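Local coordinates for protein probable uracil-DNA glycosylase (Acanthamoeba polyphaga mimivirus, PDB 5X55) that is a probable uracil-DNA glycosylase of the UDG superfamily, built round a four-stranded parallel sheet with helices packed about it, at residues Arg163-Met175 with Ile198-Ser210. Numbering follows the deposited sequence.
Sequences RIVPYPELLFNTM and ISGVPYAMGCSFS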
loop_
_atom_site.group_PDB
_atom_site.type_symbol
_atom_site.label_atom_id
_atom_site.label_comp_id
_atom_site.label_asym_id
_atom_site.label_seq_id
_atom_site.Cartn_x
_atom_site.Cartn_y
_atom_site.Cartn_z
ATOM N N ARG A 163 -0.446 18.255 9.736
ATOM C CA ARG A 163 -1.006 18.018 8.399
ATOM C C ARG A 163 -0.817 16.551 8.021
ATOM O O ARG A 163 0.091 16.169 7.278
ATOM C CB ARG A 163 -0.357 18.939 7.370
ATOM C CG ARG A 163 -0.029 20.301 7.915
ATOM C CD ARG A 163 0.220 21.292 6.873
ATOM N NE ARG A 163 -1.006 21.952 6.484
ATOM C CZ ARG A 163 -1.398 22.256 5.266
ATOM N NH1 ARG A 163 -0.631 21.973 4.266
ATOM N NH2 ARG A 163 -2.567 22.833 5.103
ATOM N N ILE A 164 -1.715 15.720 8.539
ATOM C CA ILE A 164 -1.690 14.299 8.235
ATOM C C ILE A 164 -1.965 14.077 6.755
ATOM O O ILE A 164 -2.834 14.728 6.168
ATOM C CB ILE A 164 -2.722 13.580 9.109
ATOM C CG1 ILE A 164 -2.382 13.809 10.588
ATOM C CG2 ILE A 164 -2.819 12.118 8.710
ATOM C CD1 ILE A 164 -3.342 13.135 11.558
ATOM N N VAL A 165 -1.189 13.185 6.140
ATOM C CA VAL A 165 -1.378 12.744 4.760
ATOM C C VAL A 165 -1.393 11.218 4.786
ATOM O O VAL A 165 -0.784 10.615 5.685
ATOM C CB VAL A 165 -0.284 13.286 3.825
ATOM C CG1 VAL A 165 -0.319 14.811 3.777
ATOM C CG2 VAL A 165 1.118 12.766 4.249
ATOM N N PRO A 166 -2.123 10.545 3.882
ATOM C CA PRO A 166 -3.033 11.146 2.899
ATOM C C PRO A 166 -4.291 11.709 3.563
ATOM O O PRO A 166 -4.516 11.415 4.735
ATOM C CB PRO A 166 -3.383 9.968 1.987
ATOM C CG PRO A 166 -3.336 8.782 2.916
ATOM C CD PRO A 166 -2.146 9.070 3.819
ATOM N N TYR A 167 -5.079 12.500 2.820
ATOM C CA TYR A 167 -6.325 13.051 3.333
ATOM C C TYR A 167 -7.320 11.926 3.612
ATOM O O TYR A 167 -7.205 10.828 3.055
ATOM C CB TYR A 167 -6.901 14.060 2.346
ATOM C CG TYR A 167 -6.117 15.363 2.286
ATOM C CD1 TYR A 167 -5.091 15.621 3.187
ATOM C CD2 TYR A 167 -6.411 16.336 1.338
ATOM C CE1 TYR A 167 -4.388 16.792 3.142
ATOM C CE2 TYR A 167 -5.703 17.520 1.284
ATOM C CZ TYR A 167 -4.691 17.739 2.187
ATOM O OH TYR A 167 -3.973 18.903 2.145
ATOM N N PRO A 168 -8.289 12.167 4.502
ATOM C CA PRO A 168 -9.078 11.043 5.025
ATOM C C PRO A 168 -9.971 10.382 3.985
ATOM O O PRO A 168 -10.223 9.180 4.091
ATOM C CB PRO A 168 -9.886 11.671 6.175
ATOM C CG PRO A 168 -9.732 13.111 6.052
ATOM C CD PRO A 168 -8.544 13.422 5.235
ATOM N N GLU A 169 -10.436 11.105 2.970
ATOM C CA GLU A 169 -11.196 10.425 1.935
ATOM C C GLU A 169 -10.316 9.531 1.074
ATOM O O GLU A 169 -10.851 8.724 0.305
ATOM C CB GLU A 169 -11.927 11.437 1.049
ATOM C CG GLU A 169 -12.896 12.355 1.807
ATOM C CD GLU A 169 -13.572 13.380 0.891
ATOM O OE1 GLU A 169 -14.623 13.036 0.287
ATOM O OE2 GLU A 169 -13.043 14.514 0.756
ATOM N N LEU A 170 -8.991 9.644 1.190
ATOM C CA LEU A 170 -8.072 8.742 0.505
ATOM C C LEU A 170 -7.413 7.730 1.437
ATOM O O LEU A 170 -6.687 6.853 0.957
ATOM C CB LEU A 170 -6.991 9.542 -0.210
ATOM C CG LEU A 170 -7.519 10.579 -1.182
ATOM C CD1 LEU A 170 -6.348 11.340 -1.791
ATOM C CD2 LEU A 170 -8.328 9.866 -2.248
ATOM N N LEU A 171 -7.656 7.828 2.745
ATOM C CA LEU A 171 -6.942 7.014 3.726
ATOM C C LEU A 171 -7.016 5.521 3.411
ATOM O O LEU A 171 -6.018 4.793 3.509
ATOM C CB LEU A 171 -7.519 7.281 5.117
ATOM C CG LEU A 171 -6.889 6.429 6.218
ATOM C CD1 LEU A 171 -5.418 6.785 6.335
ATOM C CD2 LEU A 171 -7.617 6.624 7.536
ATOM N N PHE A 172 -8.203 5.038 3.066
ATOM C CA PHE A 172 -8.427 3.618 2.837
ATOM C C PHE A 172 -8.673 3.336 1.353
ATOM O O PHE A 172 -9.432 2.429 1.003
ATOM C CB PHE A 172 -9.595 3.123 3.689
ATOM C CG PHE A 172 -9.324 3.100 5.176
ATOM C CD1 PHE A 172 -8.143 2.577 5.682
ATOM C CD2 PHE A 172 -10.275 3.590 6.075
ATOM C CE1 PHE A 172 -7.899 2.546 7.076
ATOM C CE2 PHE A 172 -10.048 3.569 7.456
ATOM C CZ PHE A 172 -8.848 3.033 7.958
ATOM N N ASN A 173 -8.019 4.118 0.491
ATOM C CA ASN A 173 -8.282 4.126 -0.949
ATOM C C ASN A 173 -8.252 2.729 -1.561
ATOM O O ASN A 173 -9.171 2.334 -2.296
ATOM C CB ASN A 173 -7.248 5.021 -1.634
ATOM C CG ASN A 173 -7.810 5.769 -2.809
ATOM O OD1 ASN A 173 -9.016 5.746 -3.071
ATOM N ND2 ASN A 173 -6.941 6.468 -3.519
ATOM N N THR A 174 -7.182 1.975 -1.302
ATOM C CA THR A 174 -7.060 0.655 -1.916
ATOM C C THR A 174 -8.180 -0.273 -1.467
ATOM O O THR A 174 -8.691 -1.065 -2.267
ATOM C CB THR A 174 -5.699 0.045 -1.604
ATOM O OG1 THR A 174 -4.680 0.979 -1.977
ATOM C CG2 THR A 174 -5.503 -1.219 -2.425
ATOM N N MET A 175 -8.588 -0.180 -0.200
ATOM C CA MET A 175 -9.705 -0.995 0.289
ATOM C C MET A 175 -11.029 -0.537 -0.298
ATOM O O MET A 175 -11.926 -1.355 -0.516
ATOM C CB MET A 175 -9.772 -0.953 1.824
ATOM C CG MET A 175 -8.539 -1.604 2.489
ATOM S SD MET A 175 -8.191 -1.097 4.183
ATOM C CE MET A 175 -9.579 -1.848 5.040
ATOM N N ILE A 198 4.004 21.774 -5.698
ATOM C CA ILE A 198 4.125 23.211 -5.426
ATOM C C ILE A 198 2.874 23.764 -4.755
ATOM O O ILE A 198 2.955 24.669 -3.913
ATOM C CB ILE A 198 4.426 23.982 -6.735
ATOM C CG1 ILE A 198 3.294 23.790 -7.767
ATOM C CG2 ILE A 198 5.771 23.552 -7.320
ATOM C CD1 ILE A 198 2.305 24.968 -7.896
ATOM N N SER A 199 1.708 23.220 -5.099
ATOM C CA SER A 199 0.417 23.766 -4.712
ATOM C C SER A 199 -0.088 23.223 -3.390
ATOM O O SER A 199 -1.176 23.606 -2.954
ATOM C CB SER A 199 -0.616 23.460 -5.796
ATOM O OG SER A 199 -0.696 22.056 -5.989
ATOM N N GLY A 200 0.654 22.328 -2.757
ATOM C CA GLY A 200 0.173 21.688 -1.554
ATOM C C GLY A 200 -0.614 20.413 -1.769
ATOM O O GLY A 200 -1.149 19.868 -0.794
ATOM N N VAL A 201 -0.715 19.916 -2.999
ATOM C CA VAL A 201 -1.341 18.610 -3.195
ATOM C C VAL A 201 -0.373 17.533 -2.706
ATOM O O VAL A 201 0.741 17.408 -3.232
ATOM C CB VAL A 201 -1.734 18.370 -4.657
ATOM C CG1 VAL A 201 -2.341 16.995 -4.790
ATOM C CG2 VAL A 201 -2.702 19.458 -5.146
ATOM N N PRO A 202 -0.751 16.731 -1.726
ATOM C CA PRO A 202 0.151 15.677 -1.268
ATOM C C PRO A 202 0.378 14.631 -2.350
ATOM O O PRO A 202 -0.487 14.365 -3.192
ATOM C CB PRO A 202 -0.589 15.085 -0.065
ATOM C CG PRO A 202 -1.537 16.139 0.364
ATOM C CD PRO A 202 -1.979 16.787 -0.917
ATOM N N TYR A 203 1.583 14.056 -2.338
ATOM C CA TYR A 203 1.850 12.873 -3.155
ATOM C C TYR A 203 1.133 11.641 -2.615
ATOM O O TYR A 203 0.738 10.773 -3.392
ATOM C CB TYR A 203 3.352 12.590 -3.219
ATOM C CG TYR A 203 4.166 13.623 -3.954
ATOM C CD1 TYR A 203 3.569 14.547 -4.796
ATOM C CD2 TYR A 203 5.542 13.670 -3.801
ATOM C CE1 TYR A 203 4.328 15.500 -5.464
ATOM C CE2 TYR A 203 6.307 14.605 -4.462
ATOM C CZ TYR A 203 5.700 15.517 -5.291
ATOM O OH TYR A 203 6.480 16.442 -5.943
ATOM N N ALA A 204 0.962 11.540 -1.300
ATOM C CA ALA A 204 0.281 10.387 -0.717
ATOM C C ALA A 204 -1.186 10.353 -1.150
ATOM O O ALA A 204 -1.898 11.365 -1.066
ATOM C CB ALA A 204 0.391 10.430 0.804
ATOM N N MET A 205 -1.633 9.185 -1.634
ATOM C CA MET A 205 -3.010 9.015 -2.083
ATOM C C MET A 205 -3.640 7.726 -1.549
ATOM O O MET A 205 -4.640 7.265 -2.082
ATOM C CB MET A 205 -3.079 9.052 -3.613
ATOM C CG MET A 205 -2.267 7.973 -4.332
ATOM S SD MET A 205 -2.653 8.049 -6.097
ATOM C CE MET A 205 -4.215 7.158 -6.113
ATOM N N GLY A 206 -3.099 7.156 -0.477
ATOM C CA GLY A 206 -3.726 6.005 0.133
ATOM C C GLY A 206 -3.423 4.696 -0.545
ATOM O O GLY A 206 -4.105 3.703 -0.275
ATOM N N CYS A 207 -2.444 4.680 -1.440
ATOM C CA CYS A 207 -1.949 3.492 -2.114
ATOM C C CYS A 207 -0.443 3.498 -1.997
ATOM O O CYS A 207 0.175 4.564 -2.100
ATOM C CB CYS A 207 -2.312 3.483 -3.595
ATOM S SG CYS A 207 -4.003 3.765 -3.869
ATOM N N SER A 208 0.156 2.325 -1.825
ATOM C CA SER A 208 1.610 2.285 -1.856
ATOM C C SER A 208 2.107 2.571 -3.272
ATOM O O SER A 208 1.463 2.205 -4.264
ATOM C CB SER A 208 2.147 0.942 -1.334
ATOM O OG SER A 208 1.637 -0.177 -2.031
ATOM N N PHE A 209 3.213 3.315 -3.342
ATOM C CA PHE A 209 3.965 3.646 -4.551
ATOM C C PHE A 209 3.264 4.609 -5.517
ATOM O O PHE A 209 3.944 5.349 -6.226
ATOM C CB PHE A 209 4.391 2.355 -5.253
ATOM C CG PHE A 209 5.346 1.542 -4.427
ATOM C CD1 PHE A 209 6.687 1.917 -4.341
ATOM C CD2 PHE A 209 4.897 0.455 -3.675
ATOM C CE1 PHE A 209 7.578 1.196 -3.557
ATOM C CE2 PHE A 209 5.782 -0.258 -2.872
ATOM C CZ PHE A 209 7.125 0.111 -2.815
ATOM N N SER A 210 1.938 4.673 -5.510
ATOM C CA SER A 210 1.223 5.489 -6.482
ATOM C C SER A 210 1.176 6.968 -6.078
ATOM O O SER A 210 1.206 7.317 -4.892
ATOM C CB SER A 210 -0.198 4.949 -6.667
ATOM O OG SER A 210 -0.898 5.742 -7.604
HETATM O O HOH W 1 -3.902 13.080 0.310
HETATM O O HOH W 2 -4.735 2.866 1.941
#
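The carboxamide nitrogen of Asn173 holds the loop 198-210 by its backbone. Asn173 ND2 donates to Met205 O at 2.8 Å. It arrives nearly in line with the C=O bond, at 173°, but the oxygen lies 24° out of the amide plane of Asn173. ND2 also donates to Tyr101 O, so two carbonyls fix the turn of this buried amide. The methyl CE of Met205 comes back beside it, 3.8 Å from Asn173 ND2, because the Met205 chain bends at its last torsion.

Next to this bond the two backbones come very close. Gly206 CA makes a CH···O contact of 3.2 Å with Leu170 O, which also accepts from Asn173 N in the turn that leads into the helix 173-177. Gly206 has a positive phi (81°) at this close approach.

Thr174 OG1 hydrogen-bonds Met253 O on the strand 251-255, and Cys207 SG lies 3.4 Å from Thr174 OG1. Two waters lie between the segments. One joins Tyr167 N to Ala204 O. The other donates to Leu171 O; its very short approach to Gly206 O is doubtful as a bond.

The other end is apolar. Pro166, which follows a cis peptide bond, sets its CB 4.0 Å from Ala204 CB. Pro202 CG touches Val165 CG1 and also lies over one face of the Tyr167 ring, 4.0 Å from Tyr167 CZ. The phenol crosses the proline at about a right angle.

The contact is buried packing of an irregular loop against a segment that runs from a short strand into a helix. It joins the strand 164-165 and the start of the helix 173-177 to the loop that follows the parallel strand 185-189, beside the parallel sheet of a uracil-DNA glycosylase superfamily fold.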